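Local coordinates for protein similarities with probable monooxygenase (Photorhabdus luminescens, PDB 4HB9) that binds FAD and probably acts as a flavin-dependent monooxygenase resembling the aromatic-ring hydroxylases, at residues Thr14-His18 / Leu118-Leu122; Gln53-Cys58 / Leu335-Leu339; Asp318-Asn322 / Met366-Ala370; Leu340-Leu345 / Ala358-Tyr362. One frame throughout, in Å; residues are numbered along the deposited sequence. Where two conformers were deposited one is given.

Interaction 1: residues Thr14-His18 / Leu118-Leu122; sequences TCLAH and LNKGL. With EDO (1,2-ethanediol), chain E.
Residues 14-18 form an unbroken alpha-helical turn, whereas 118-122 leave a helix: Leu118 and Asn119 are its last helical residues, and a type II beta turn from Asn119 to Leu122 follows, closed by Leu122 N to Asn119 O at 3.0 Å. Gly121 takes the positive phi (93°) of that turn, where a CB would be jammed against the preceding carbonyl. CA atoms pair Thr14 with Leu118 (5.9 Å) and His18 with Leu122 (7.8 Å). His18, an m rotamer with chi2 near -62°, swings its ring to the helix end and donates NE2 to Leu118 O (2.8 Å). Leu122, m,t, lays CD2 over the imidazole face in a CH-pi contact, 3.9 Å from the His18 ring centroid; His18 ND1 is hydrogen-bonded to O1 of a 1,2-ethanediol (2.6 Å). Thr14 is in the p rotamer, its OG1 hydrogen-bonded to Gly10 O and 3.3 Å from Leu118 CB, while its CB lies 3.7 Å from Leu122 CD1. Helix 11-22, whose start is consistent with a Rossmann-type glycine-rich turn, is thus tied to the end of helix 111-119. Around it, Ala17 also packs on strands 3-7 and 26-30, Cys15 on helix 330-349.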
loop_
_atom_site.group_PDB
_atom_site.type_symbol
_atom_site.label_atom_id
_atom_site.label_comp_id
_atom_site.label_asym_id
_atom_site.label_seq_id
_atom_site.Cartn_x
_atom_site.Cartn_y
_atom_site.Cartn_z
ATOM N N THR A 14 -1.436 10.904 -6.352
ATOM C CA THR A 14 -1.569 10.973 -7.798
ATOM C C THR A 14 -3.002 10.733 -8.226
ATOM O O THR A 14 -3.527 11.471 -9.071
ATOM C CB THR A 14 -0.602 10.000 -8.512
ATOM O OG1 THR A 14 -0.818 8.666 -8.067
ATOM C CG2 THR A 14 0.832 10.373 -8.274
ATOM N N CYS A 15 -3.665 9.735 -7.641
ATOM C CA CYS A 15 -5.055 9.483 -7.979
ATOM C C CYS A 15 -5.879 10.728 -7.674
ATOM O O CYS A 15 -6.694 11.148 -8.497
ATOM C CB CYS A 15 -5.640 8.274 -7.247
ATOM S SG CYS A 15 -7.240 7.729 -7.884
ATOM N N LEU A 16 -5.663 11.312 -6.495
ATOM C CA LEU A 16 -6.364 12.536 -6.111
ATOM C C LEU A 16 -6.148 13.657 -7.122
ATOM O O LEU A 16 -7.090 14.331 -7.492
ATOM C CB LEU A 16 -5.927 13.016 -4.717
ATOM C CG LEU A 16 -6.595 14.298 -4.198
ATOM C CD1 LEU A 16 -8.105 14.164 -4.090
ATOM C CD2 LEU A 16 -6.002 14.695 -2.842
ATOM N N ALA A 17 -4.913 13.876 -7.543
ATOM C CA ALA A 17 -4.626 14.980 -8.452
ATOM C C ALA A 17 -5.336 14.787 -9.789
ATOM O O ALA A 17 -5.913 15.724 -10.315
ATOM C CB ALA A 17 -3.134 15.192 -8.626
ATOM N N HIS A 18 -5.382 13.552 -10.295
ATOM C CA HIS A 18 -6.173 13.250 -11.480
ATOM C C HIS A 18 -7.633 13.595 -11.312
ATOM O O HIS A 18 -8.260 14.216 -12.197
ATOM C CB HIS A 18 -6.050 11.773 -11.856
ATOM C CG HIS A 18 -4.777 11.445 -12.541
ATOM N ND1 HIS A 18 -4.423 11.996 -13.749
ATOM C CD2 HIS A 18 -3.764 10.623 -12.191
ATOM C CE1 HIS A 18 -3.243 11.538 -14.105
ATOM N NE2 HIS A 18 -2.826 10.698 -13.182
ATOM N N LEU A 118 -0.110 6.039 -13.048
ATOM C CA LEU A 118 -0.552 7.160 -12.221
ATOM C C LEU A 118 0.220 8.456 -12.513
ATOM O O LEU A 118 -0.382 9.542 -12.504
ATOM C CB LEU A 118 -0.463 6.813 -10.747
ATOM C CG LEU A 118 -1.647 5.939 -10.302
ATOM C CD1 LEU A 118 -1.316 5.316 -8.966
ATOM C CD2 LEU A 118 -2.942 6.751 -10.214
ATOM N N ASN A 119 1.519 8.359 -12.787
ATOM C CA ASN A 119 2.314 9.565 -13.061
ATOM C C ASN A 119 2.050 10.184 -14.429
ATOM O O ASN A 119 2.256 11.388 -14.616
ATOM C CB ASN A 119 3.810 9.293 -12.909
ATOM C CG ASN A 119 4.224 9.087 -11.467
ATOM O OD1 ASN A 119 3.450 9.291 -10.548
ATOM N ND2 ASN A 119 5.464 8.661 -11.269
ATOM N N LYS A 120 1.557 9.383 -15.380
ATOM C CA LYS A 120 1.349 9.851 -16.732
ATOM C C LYS A 120 0.302 10.976 -16.716
ATOM O O LYS A 120 -0.763 10.815 -16.152
ATOM C CB LYS A 120 0.863 8.699 -17.616
ATOM C CG LYS A 120 0.483 9.088 -19.025
ATOM C CD LYS A 120 1.698 9.160 -19.942
ATOM C CE LYS A 120 1.285 9.321 -21.405
ATOM N NZ LYS A 120 0.265 8.301 -21.807
ATOM N N GLY A 121 0.603 12.100 -17.359
ATOM C CA GLY A 121 -0.340 13.205 -17.397
ATOM C C GLY A 121 -0.117 14.201 -16.275
ATOM O O GLY A 121 -0.734 15.259 -16.293
ATOM N N LEU A 122 0.721 13.857 -15.294
ATOM C CA LEU A 122 1.011 14.729 -14.150
ATOM C C LEU A 122 2.416 15.346 -14.184
ATOM O O LEU A 122 2.886 15.866 -13.168
ATOM C CB LEU A 122 0.823 13.967 -12.823
ATOM C CG LEU A 122 -0.547 13.391 -12.506
ATOM C CD1 LEU A 122 -0.501 12.638 -11.170
ATOM C CD2 LEU A 122 -1.645 14.437 -12.495
HETATM C C1 EDO E . -6.156 14.640 -15.534
HETATM O O1 EDO E . -4.956 14.212 -14.970
HETATM C C2 EDO E . -7.271 13.773 -15.004
HETATM O O2 EDO E . -8.319 14.582 -14.658
#

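Interaction 2: residues Gln53-Cys58 / Leu335-Leu339; sequences QALQEC and LRDAL. With EDO (1,2-ethanediol), chain G.
Two helical segments, 53-58 at the end of helix 49-58 and 335-339 within helix 330-349, run in broadly the same direction, crossing at 38° with 8.7 Å between their axes. The CA atoms come nearest at Ala54 and Leu339, 5.2 Å apart. Leu335 (m,t) opens the second segment: its CB and O lie 3.7 and 3.3 Å from Ala54 CB, and its CD2 3.9 Å from CD2 of Leu55, also m,t. Arg336 turns away in an extended chain, donates NH1 to O2 of a 1,2-ethanediol at 2.9 Å and makes cation-pi contacts with Phe50 and Tyr369. Asp337 also points away, its side chain packing on Tyr362 and Met366 of helix 355-386, and Ala338 faces the partner helix without touching it. Leu339 (t,p) is the knob of a knobs-into-holes fit, lodged among Gln53, Ala54, Glu57 and Cys58; its CB is 3.9 Å from Ala54 CB and its CD1 3.9 Å from Cys58 SG. Gln53 OE1 (4.1 Å from Leu339 CD2) and Glu57 OE1 (3.7 Å from Leu339 CD1) border it, their side chains joined by a weak hydrogen bond. No hydrogen bond crosses between the helices; apolar shape fit mainly joins them, the small Ala54 allowing close approach.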
loop_
_atom_site.group_PDB
_atom_site.type_symbol
_atom_site.label_atom_id
_atom_site.label_comp_id
_atom_site.label_asym_id
_atom_site.label_seq_id
_atom_site.Cartn_x
_atom_site.Cartn_y
_atom_site.Cartn_z
ATOM N N GLN A 53 -12.727 1.113 -9.023
ATOM C CA GLN A 53 -13.670 2.216 -9.252
ATOM C C GLN A 53 -12.969 3.578 -9.141
ATOM O O GLN A 53 -13.196 4.501 -9.970
ATOM C CB GLN A 53 -14.831 2.122 -8.248
ATOM C CG GLN A 53 -15.915 3.148 -8.509
ATOM C CD GLN A 53 -16.936 3.223 -7.384
ATOM O OE1 GLN A 53 -16.604 3.034 -6.197
ATOM N NE2 GLN A 53 -18.156 3.574 -7.736
ATOM N N ALA A 54 -12.114 3.711 -8.139
ATOM C CA ALA A 54 -11.363 4.959 -7.951
ATOM C C ALA A 54 -10.531 5.280 -9.186
ATOM O O ALA A 54 -10.551 6.391 -9.712
ATOM C CB ALA A 54 -10.475 4.884 -6.724
ATOM N N LEU A 55 -9.826 4.275 -9.692
ATOM C CA LEU A 55 -8.997 4.479 -10.872
ATOM C C LEU A 55 -9.842 4.819 -12.090
ATOM O O LEU A 55 -9.478 5.689 -12.886
ATOM C CB LEU A 55 -8.130 3.245 -11.127
ATOM C CG LEU A 55 -7.052 3.024 -10.069
ATOM C CD1 LEU A 55 -6.516 1.593 -10.163
ATOM C CD2 LEU A 55 -5.884 3.991 -10.178
ATOM N N GLN A 56 -10.942 4.115 -12.280
ATOM C CA GLN A 56 -11.732 4.307 -13.497
ATOM C C GLN A 56 -12.406 5.687 -13.476
ATOM O O GLN A 56 -12.522 6.327 -14.521
ATOM C CB GLN A 56 -12.765 3.193 -13.667
ATOM C CG GLN A 56 -13.452 3.184 -15.020
ATOM C CD GLN A 56 -14.299 1.940 -15.222
ATOM O OE1 GLN A 56 -14.565 1.192 -14.278
ATOM N NE2 GLN A 56 -14.694 1.695 -16.466
ATOM N N GLU A 57 -12.833 6.122 -12.292
ATOM C CA GLU A 57 -13.525 7.418 -12.138
ATOM C C GLU A 57 -12.572 8.629 -12.071
ATOM O O GLU A 57 -12.975 9.754 -12.353
ATOM C CB GLU A 57 -14.493 7.356 -10.925
ATOM C CG GLU A 57 -15.578 6.289 -11.119
ATOM C CD GLU A 57 -16.798 6.406 -10.208
ATOM O OE1 GLU A 57 -16.839 7.271 -9.302
ATOM O OE2 GLU A 57 -17.740 5.601 -10.411
ATOM N N CYS A 58 -11.312 8.427 -11.707
ATOM C CA CYS A 58 -10.385 9.558 -11.605
ATOM C C CYS A 58 -9.435 9.725 -12.779
ATOM O O CYS A 58 -9.067 10.856 -13.127
ATOM C CB CYS A 58 -9.537 9.455 -10.344
ATOM S SG CYS A 58 -10.502 9.708 -8.842
ATOM N N LEU A 335 -6.651 4.797 -2.696
ATOM C CA LEU A 335 -7.439 5.096 -3.890
ATOM C C LEU A 335 -8.883 5.463 -3.546
ATOM O O LEU A 335 -9.424 6.435 -4.065
ATOM C CB LEU A 335 -7.418 3.901 -4.850
ATOM C CG LEU A 335 -6.061 3.652 -5.479
ATOM C CD1 LEU A 335 -6.043 2.290 -6.188
ATOM C CD2 LEU A 335 -5.674 4.792 -6.409
ATOM N N ARG A 336 -9.495 4.667 -2.675
ATOM C CA ARG A 336 -10.829 4.945 -2.187
ATOM C C ARG A 336 -10.938 6.357 -1.585
ATOM O O ARG A 336 -11.912 7.064 -1.855
ATOM C CB ARG A 336 -11.197 3.916 -1.128
ATOM C CG ARG A 336 -12.648 3.895 -0.737
ATOM C CD ARG A 336 -12.888 2.720 0.188
ATOM N NE ARG A 336 -14.267 2.668 0.647
ATOM C CZ ARG A 336 -14.752 1.720 1.454
ATOM N NH1 ARG A 336 -13.978 0.738 1.892
ATOM N NH2 ARG A 336 -16.020 1.748 1.804
ATOM N N ASP A 337 -9.976 6.714 -0.736
ATOM C CA ASP A 337 -9.896 8.066 -0.155
ATOM C C ASP A 337 -9.816 9.138 -1.254
ATOM O O ASP A 337 -10.493 10.169 -1.189
ATOM C CB ASP A 337 -8.657 8.255 0.700
ATOM C CG ASP A 337 -8.654 7.446 2.006
ATOM O OD1 ASP A 337 -9.672 6.843 2.427
ATOM O OD2 ASP A 337 -7.565 7.405 2.612
ATOM N N ALA A 338 -8.990 8.891 -2.261
ATOM C CA ALA A 338 -8.761 9.871 -3.342
ATOM C C ALA A 338 -10.031 10.153 -4.136
ATOM O O ALA A 338 -10.361 11.311 -4.432
ATOM C CB ALA A 338 -7.626 9.407 -4.252
ATOM N N LEU A 339 -10.781 9.102 -4.434
ATOM C CA LEU A 339 -12.056 9.258 -5.116
ATOM C C LEU A 339 -13.041 10.037 -4.233
ATOM O O LEU A 339 -13.718 10.960 -4.670
ATOM C CB LEU A 339 -12.643 7.889 -5.450
ATOM C CG LEU A 339 -14.018 7.945 -6.104
ATOM C CD1 LEU A 339 -13.980 8.728 -7.386
ATOM C CD2 LEU A 339 -14.564 6.557 -6.370
HETATM C C1 EDO G . -10.068 -1.946 0.717
HETATM O O1 EDO G . -11.130 -2.899 0.683
HETATM C C2 EDO G . -10.590 -0.627 0.174
HETATM O O2 EDO G . -11.200 0.128 1.206
#

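Interaction 3: residues Asp318-Asn322 / Met366-Ala370; sequences DAIHN and MRAYA. With FAD (flavin-adenine dinucleotide), chain B.
Residues 318-321 make one short helical turn, and Asn322 leaves it with extended angles (-143°/111°); Asn322 N reaches Asp318 O at 3.3 Å. Residues 366-370 are regular alpha helix within helix 355-386. The backbones come closest at His321 and Ala370, whose CA atoms are 6.1 Å apart. The His321 CA-to-CB bond points sideways, but chi1 m and chi2 -54° bring its ring near the long helix: ND1 lies 3.4 Å from Ala370 CB at the ring edge, and CE1 is 3.9 Å from Tyr369 CE1. Met366, a selenomethionine with chi1 t, sets SE 4.6 Å from the His321 ring centroid, obliquely, and CE 3.8 Å from Ile320 CG2. The polar ends of His321 and Tyr369 are both hydrogen-bonded to Asp337. At the start of the turn, Asp318 N donates to FAD O2P (2.8 Å), and Asp318 OD2 accepts from FAD O3' (2.9 Å), while OD1 receives Asn322 ND2 (3.2 Å). Such an aspartate, gripping both ribityl chain and pyrophosphate, is consistent with the GD motif of the aromatic-hydroxylase-like flavoproteins.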
loop_
_atom_site.group_PDB
_atom_site.type_symbol
_atom_site.label_atom_id
_atom_site.label_comp_id
_atom_site.label_asym_id
_atom_site.label_seq_id
_atom_site.Cartn_x
_atom_site.Cartn_y
_atom_site.Cartn_z
ATOM N N ASP A 318 -2.126 5.999 3.661
ATOM C CA ASP A 318 -1.373 5.483 4.810
ATOM C C ASP A 318 -1.096 6.536 5.886
ATOM O O ASP A 318 -1.009 6.186 7.068
ATOM C CB ASP A 318 -0.065 4.825 4.366
ATOM C CG ASP A 318 -0.281 3.435 3.711
ATOM O OD1 ASP A 318 -1.424 2.938 3.690
ATOM O OD2 ASP A 318 0.708 2.842 3.219
ATOM N N ALA A 319 -1.000 7.804 5.494
ATOM C CA ALA A 319 -0.886 8.913 6.443
ATOM C C ALA A 319 -1.893 8.831 7.578
ATOM O O ALA A 319 -1.597 9.251 8.703
ATOM C CB ALA A 319 -1.006 10.257 5.731
ATOM N N ILE A 320 -3.073 8.294 7.294
ATOM C CA ILE A 320 -4.126 8.198 8.285
ATOM C C ILE A 320 -4.679 6.769 8.476
ATOM O O ILE A 320 -5.365 6.524 9.468
ATOM C CB ILE A 320 -5.234 9.247 7.957
ATOM C CG1 ILE A 320 -6.235 9.382 9.103
ATOM C CG2 ILE A 320 -5.944 8.915 6.666
ATOM C CD1 ILE A 320 -5.640 9.887 10.399
ATOM N N HIS A 321 -4.332 5.833 7.580
ATOM C CA HIS A 321 -4.852 4.447 7.568
ATOM C C HIS A 321 -3.944 3.335 8.037
ATOM O O HIS A 321 -4.436 2.299 8.487
ATOM C CB HIS A 321 -5.136 4.003 6.124
ATOM C CG HIS A 321 -6.337 4.621 5.549
ATOM N ND1 HIS A 321 -7.555 4.552 6.172
ATOM C CD2 HIS A 321 -6.515 5.357 4.434
ATOM C CE1 HIS A 321 -8.445 5.204 5.448
ATOM N NE2 HIS A 321 -7.831 5.718 4.403
ATOM N N ASN A 322 -2.647 3.472 7.812
ATOM C CA ASN A 322 -1.739 2.326 7.968
ATOM C C ASN A 322 -0.436 2.762 8.535
ATOM O O ASN A 322 0.329 3.427 7.852
ATOM C CB ASN A 322 -1.447 1.650 6.620
ATOM C CG ASN A 322 -2.358 0.480 6.333
ATOM O OD1 ASN A 322 -2.606 -0.347 7.202
ATOM N ND2 ASN A 322 -2.860 0.402 5.100
HETATM N N MSE A 366 -14.502 8.570 5.779
HETATM C CA MSE A 366 -13.219 7.891 5.710
HETATM C C MSE A 366 -12.960 7.173 7.012
HETATM O O MSE A 366 -12.539 6.016 7.006
HETATM C CB MSE A 366 -12.128 8.893 5.375
HETATM C CG MSE A 366 -10.746 8.253 5.321
HETATM SE SE MSE A 366 -9.847 8.419 7.067
HETATM C CE MSE A 366 -9.422 10.326 6.851
ATOM N N ARG A 367 -13.210 7.837 8.145
ATOM C CA ARG A 367 -13.072 7.184 9.444
ATOM C C ARG A 367 -13.898 5.908 9.552
ATOM O O ARG A 367 -13.429 4.919 10.139
ATOM C CB ARG A 367 -13.417 8.140 10.604
ATOM C CG ARG A 367 -12.297 9.102 10.970
ATOM C CD ARG A 367 -12.572 9.831 12.288
ATOM N NE ARG A 367 -13.771 10.655 12.171
ATOM C CZ ARG A 367 -13.800 11.910 11.736
ATOM N NH1 ARG A 367 -12.694 12.568 11.411
ATOM N NH2 ARG A 367 -14.967 12.528 11.668
ATOM N N ALA A 368 -15.109 5.905 9.005
ATOM C CA ALA A 368 -15.976 4.720 9.098
ATOM C C ALA A 368 -15.350 3.504 8.428
ATOM O O ALA A 368 -15.262 2.440 9.038
ATOM C CB ALA A 368 -17.350 4.972 8.500
ATOM N N TYR A 369 -14.906 3.635 7.179
ATOM C CA TYR A 369 -14.282 2.472 6.550
ATOM C C TYR A 369 -12.870 2.231 7.053
ATOM O O TYR A 369 -12.463 1.061 7.143
ATOM C CB TYR A 369 -14.386 2.453 5.017
ATOM C CG TYR A 369 -13.742 3.596 4.271
ATOM C CD1 TYR A 369 -12.361 3.699 4.132
ATOM C CD2 TYR A 369 -14.535 4.541 3.628
ATOM C CE1 TYR A 369 -11.792 4.741 3.409
ATOM C CE2 TYR A 369 -13.986 5.571 2.906
ATOM C CZ TYR A 369 -12.634 5.673 2.785
ATOM O OH TYR A 369 -12.165 6.722 2.050
ATOM N N ALA A 370 -12.139 3.283 7.420
ATOM C CA ALA A 370 -10.793 3.120 7.984
ATOM C C ALA A 370 -10.806 2.258 9.251
ATOM O O ALA A 370 -10.017 1.305 9.387
ATOM C CB ALA A 370 -10.160 4.464 8.296
HETATM P PA FAD B . 2.631 5.957 -0.674
HETATM O O1A FAD B . 2.120 5.281 -1.919
HETATM O O2A FAD B . 3.661 5.399 0.248
HETATM O O5B FAD B . 3.071 7.444 -1.072
HETATM C C5B FAD B . 3.619 8.349 -0.132
HETATM C C4B FAD B . 4.396 9.354 -0.959
HETATM O O4B FAD B . 4.737 10.474 -0.122
HETATM C C3B FAD B . 5.705 8.788 -1.544
HETATM O O3B FAD B . 5.862 9.141 -2.919
HETATM C C2B FAD B . 6.754 9.440 -0.666
HETATM O O2B FAD B . 8.021 9.625 -1.269
HETATM C C1B FAD B . 6.090 10.791 -0.362
HETATM N N9A FAD B . 6.576 11.493 0.827
HETATM C C8A FAD B . 6.784 10.979 2.068
HETATM N N7A FAD B . 7.168 11.953 2.942
HETATM C C5A FAD B . 7.209 13.100 2.231
HETATM C C6A FAD B . 7.556 14.498 2.556
HETATM N N6A FAD B . 7.944 14.763 3.825
HETATM N N1A FAD B . 7.503 15.417 1.571
HETATM C C2A FAD B . 7.096 15.092 0.323
HETATM N N3A FAD B . 6.761 13.841 -0.052
HETATM C C4A FAD B . 6.799 12.815 0.860
HETATM N N1 FAD B . -1.998 -2.473 -1.015
HETATM C C2 FAD B . -3.071 -3.037 -1.614
HETATM O O2 FAD B . -4.213 -2.459 -1.613
HETATM N N3 FAD B . -2.949 -4.225 -2.237
HETATM C C4 FAD B . -1.829 -4.953 -2.273
HETATM O O4 FAD B . -1.808 -6.062 -2.872
HETATM C C4X FAD B . -0.634 -4.427 -1.608
HETATM N N5 FAD B . 0.556 -5.094 -1.607
HETATM C C5X FAD B . 1.623 -4.562 -0.968
HETATM C C6 FAD B . 2.836 -5.240 -0.936
HETATM C C7 FAD B . 3.954 -4.707 -0.291
HETATM C C7M FAD B . 5.277 -5.448 -0.258
HETATM C C8 FAD B . 3.848 -3.402 0.384
HETATM C C8M FAD B . 5.044 -2.791 1.081
HETATM C C9 FAD B . 2.637 -2.718 0.356
HETATM C C9A FAD B . 1.514 -3.234 -0.291
HETATM N N10 FAD B . 0.287 -2.535 -0.312
HETATM C C10 FAD B . -0.807 -3.106 -0.954
HETATM C "C1'" FAD B . 0.099 -1.244 0.380
HETATM C "C2'" FAD B . 0.282 -0.037 -0.538
HETATM O "O2'" FAD B . 1.491 -0.132 -1.272
HETATM C "C3'" FAD B . 0.302 1.232 0.311
HETATM O "O3'" FAD B . -0.730 1.141 1.292
HETATM C "C4'" FAD B . 0.055 2.459 -0.555
HETATM O "O4'" FAD B . 1.270 2.776 -1.208
HETATM C "C5'" FAD B . -0.392 3.658 0.252
HETATM O "O5'" FAD B . -0.584 4.723 -0.656
HETATM P P FAD B . -0.201 6.205 -0.158
HETATM O O1P FAD B . -0.424 7.072 -1.375
HETATM O O2P FAD B . -0.926 6.488 1.131
HETATM O O3P FAD B . 1.349 6.216 0.257
#

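Interaction 4: residues Leu340-Leu345 / Ala358-Tyr362; sequences LLTQKL and AISDY
A salt bridge marks the partly exposed side of this contact: Lys344 NZ donates to Asp361 OD2 at 2.6 Å, and Asp361 OD1 has a second partner in Gln365. Lys344 reaches across with chi1 and chi2 both m and chi3 and chi4 both t, while Asp361 is t. Both segments are alpha-helical throughout and run antiparallel, their axes inclined at 156° and 8.9 Å apart at closest approach. The CA register pairs Lys344 with Ala358 (5.3 Å) and Leu341 with Tyr362 (5.9 Å). At the tighter pair, Ala358 CB rests 3.5 Å from Lys344 O, and further along, Lys344 CG lies 3.9 Å from Tyr362 CB, so the lysine stem belongs to the apolar seam. Tyr362 (chi1 158°, chi2 67°) lays one ring face on Leu341 (t,p), whose CB makes a CH-pi contact 4.1 Å from the ring centroid and whose CD1 is 3.8 Å from Tyr362 CD2; Leu340 CD2 (t,p) sits 3.7 Å from Tyr362 CD1. Leu345 CD2 and Ile359 CG1, 4.3 Å apart, extend the seam. It is an antiparallel helical hairpin, joining consecutive helices 330-349 and 355-386. Helix 11-22 touches it through Leu16 and Leu20, and the Tyr362 hydroxyl is hydrogen-bonded to Leu315 O on strand 313-315, at the edge of the parallel sheet.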
loop_
_atom_site.group_PDB
_atom_site.type_symbol
_atom_site.label_atom_id
_atom_site.label_comp_id
_atom_site.label_asym_id
_atom_site.label_seq_id
_atom_site.Cartn_x
_atom_site.Cartn_y
_atom_site.Cartn_z
ATOM N N LEU A 340 -13.127 9.638 -2.978
ATOM C CA LEU A 340 -14.025 10.319 -2.047
ATOM C C LEU A 340 -13.692 11.803 -1.860
ATOM O O LEU A 340 -14.578 12.659 -1.950
ATOM C CB LEU A 340 -14.012 9.597 -0.711
ATOM C CG LEU A 340 -15.013 10.157 0.300
ATOM C CD1 LEU A 340 -16.432 10.102 -0.268
ATOM C CD2 LEU A 340 -14.848 9.354 1.578
ATOM N N LEU A 341 -12.430 12.117 -1.609
ATOM C CA LEU A 341 -12.009 13.498 -1.434
ATOM C C LEU A 341 -12.175 14.327 -2.712
ATOM O O LEU A 341 -12.564 15.486 -2.650
ATOM C CB LEU A 341 -10.586 13.574 -0.918
ATOM C CG LEU A 341 -10.072 14.969 -0.527
ATOM C CD1 LEU A 341 -11.027 15.696 0.434
ATOM C CD2 LEU A 341 -8.703 14.846 0.076
ATOM N N THR A 342 -11.913 13.720 -3.872
ATOM C CA THR A 342 -12.237 14.363 -5.155
ATOM C C THR A 342 -13.708 14.804 -5.196
ATOM O O THR A 342 -14.017 15.952 -5.538
ATOM C CB THR A 342 -11.976 13.405 -6.337
ATOM O OG1 THR A 342 -10.582 13.123 -6.413
ATOM C CG2 THR A 342 -12.433 14.025 -7.639
ATOM N N GLN A 343 -14.595 13.866 -4.898
ATOM C CA GLN A 343 -16.019 14.112 -4.965
ATOM C C GLN A 343 -16.442 15.224 -4.003
ATOM O O GLN A 343 -17.249 16.082 -4.360
ATOM C CB GLN A 343 -16.816 12.842 -4.689
ATOM C CG GLN A 343 -16.691 11.783 -5.763
ATOM C CD GLN A 343 -17.197 10.415 -5.328
ATOM O OE1 GLN A 343 -17.404 10.155 -4.147
ATOM N NE2 GLN A 343 -17.355 9.527 -6.282
ATOM N N LYS A 344 -15.884 15.226 -2.793
ATOM C CA LYS A 344 -16.226 16.264 -1.798
ATOM C C LYS A 344 -15.638 17.634 -2.176
ATOM O O LYS A 344 -16.348 18.634 -2.129
ATOM C CB LYS A 344 -15.815 15.821 -0.385
ATOM C CG LYS A 344 -16.489 14.532 0.061
ATOM C CD LYS A 344 -17.998 14.522 -0.177
ATOM C CE LYS A 344 -18.639 13.238 0.295
ATOM N NZ LYS A 344 -20.118 13.286 0.131
ATOM N N LEU A 345 -14.383 17.700 -2.622
ATOM C CA LEU A 345 -13.830 18.973 -3.067
ATOM C C LEU A 345 -14.547 19.463 -4.332
ATOM O O LEU A 345 -14.771 20.665 -4.491
ATOM C CB LEU A 345 -12.304 18.917 -3.251
ATOM C CG LEU A 345 -11.520 18.741 -1.942
ATOM C CD1 LEU A 345 -10.067 18.491 -2.228
ATOM C CD2 LEU A 345 -11.669 19.909 -0.960
ATOM N N ALA A 358 -17.393 20.187 3.549
ATOM C CA ALA A 358 -17.128 19.098 2.598
ATOM C C ALA A 358 -15.945 18.238 3.086
ATOM O O ALA A 358 -15.996 17.010 3.002
ATOM C CB ALA A 358 -16.839 19.673 1.214
ATOM N N ILE A 359 -14.896 18.882 3.584
ATOM C CA ILE A 359 -13.763 18.167 4.173
ATOM C C ILE A 359 -14.228 17.298 5.351
ATOM O O ILE A 359 -13.859 16.127 5.453
ATOM C CB ILE A 359 -12.617 19.115 4.553
ATOM C CG1 ILE A 359 -11.955 19.661 3.281
ATOM C CG2 ILE A 359 -11.580 18.386 5.395
ATOM C CD1 ILE A 359 -10.975 20.782 3.517
ATOM N N SER A 360 -15.070 17.859 6.218
ATOM C CA SER A 360 -15.647 17.112 7.343
ATOM C C SER A 360 -16.399 15.861 6.946
ATOM O O SER A 360 -16.294 14.824 7.627
ATOM C CB SER A 360 -16.607 18.031 8.143
ATOM O OG SER A 360 -16.971 17.382 9.329
ATOM N N ASP A 361 -17.179 15.959 5.865
ATOM C CA ASP A 361 -17.953 14.846 5.300
ATOM C C ASP A 361 -17.000 13.743 4.851
ATOM O O ASP A 361 -17.231 12.547 5.130
ATOM C CB ASP A 361 -18.794 15.352 4.097
ATOM C CG ASP A 361 -19.773 14.318 3.532
ATOM O OD1 ASP A 361 -20.051 13.276 4.151
ATOM O OD2 ASP A 361 -20.305 14.550 2.419
ATOM N N TYR A 362 -15.970 14.149 4.108
ATOM C CA TYR A 362 -14.918 13.207 3.671
ATOM C C TYR A 362 -14.324 12.478 4.889
ATOM O O TYR A 362 -14.244 11.261 4.908
ATOM C CB TYR A 362 -13.809 13.950 2.902
ATOM C CG TYR A 362 -12.485 13.185 2.890
ATOM C CD1 TYR A 362 -12.357 11.975 2.215
ATOM C CD2 TYR A 362 -11.397 13.644 3.606
ATOM C CE1 TYR A 362 -11.151 11.263 2.232
ATOM C CE2 TYR A 362 -10.200 12.954 3.633
ATOM C CZ TYR A 362 -10.080 11.760 2.946
ATOM O OH TYR A 362 -8.882 11.081 2.994
#

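Helix 330-349 links the four contacts: it supplies a segment to interactions 2 and 4 and touches the other two. Interaction 1 meets interaction 2 where Cys15 CB lies 3.6 Å from Leu335 CD2, and interaction 4 where Leu16 CD1 lies 3.6 Å from Thr342 OG1. Asp337 carries interaction 2 into interaction 3 through probable hydrogen bonds, OD1 to Tyr369 OH and OD2 to His321 NE2, both 2.5 Å. Leu340 CD2 comes 3.8 Å from Tyr369 OH, joining interactions 3 and 4. Only interaction 3 contacts FAD, through Asp318; at their nearest atoms, the side chains of Thr14 and Leu335 stay about 7 Å from the cofactor, and that of Tyr362 about 9 Å.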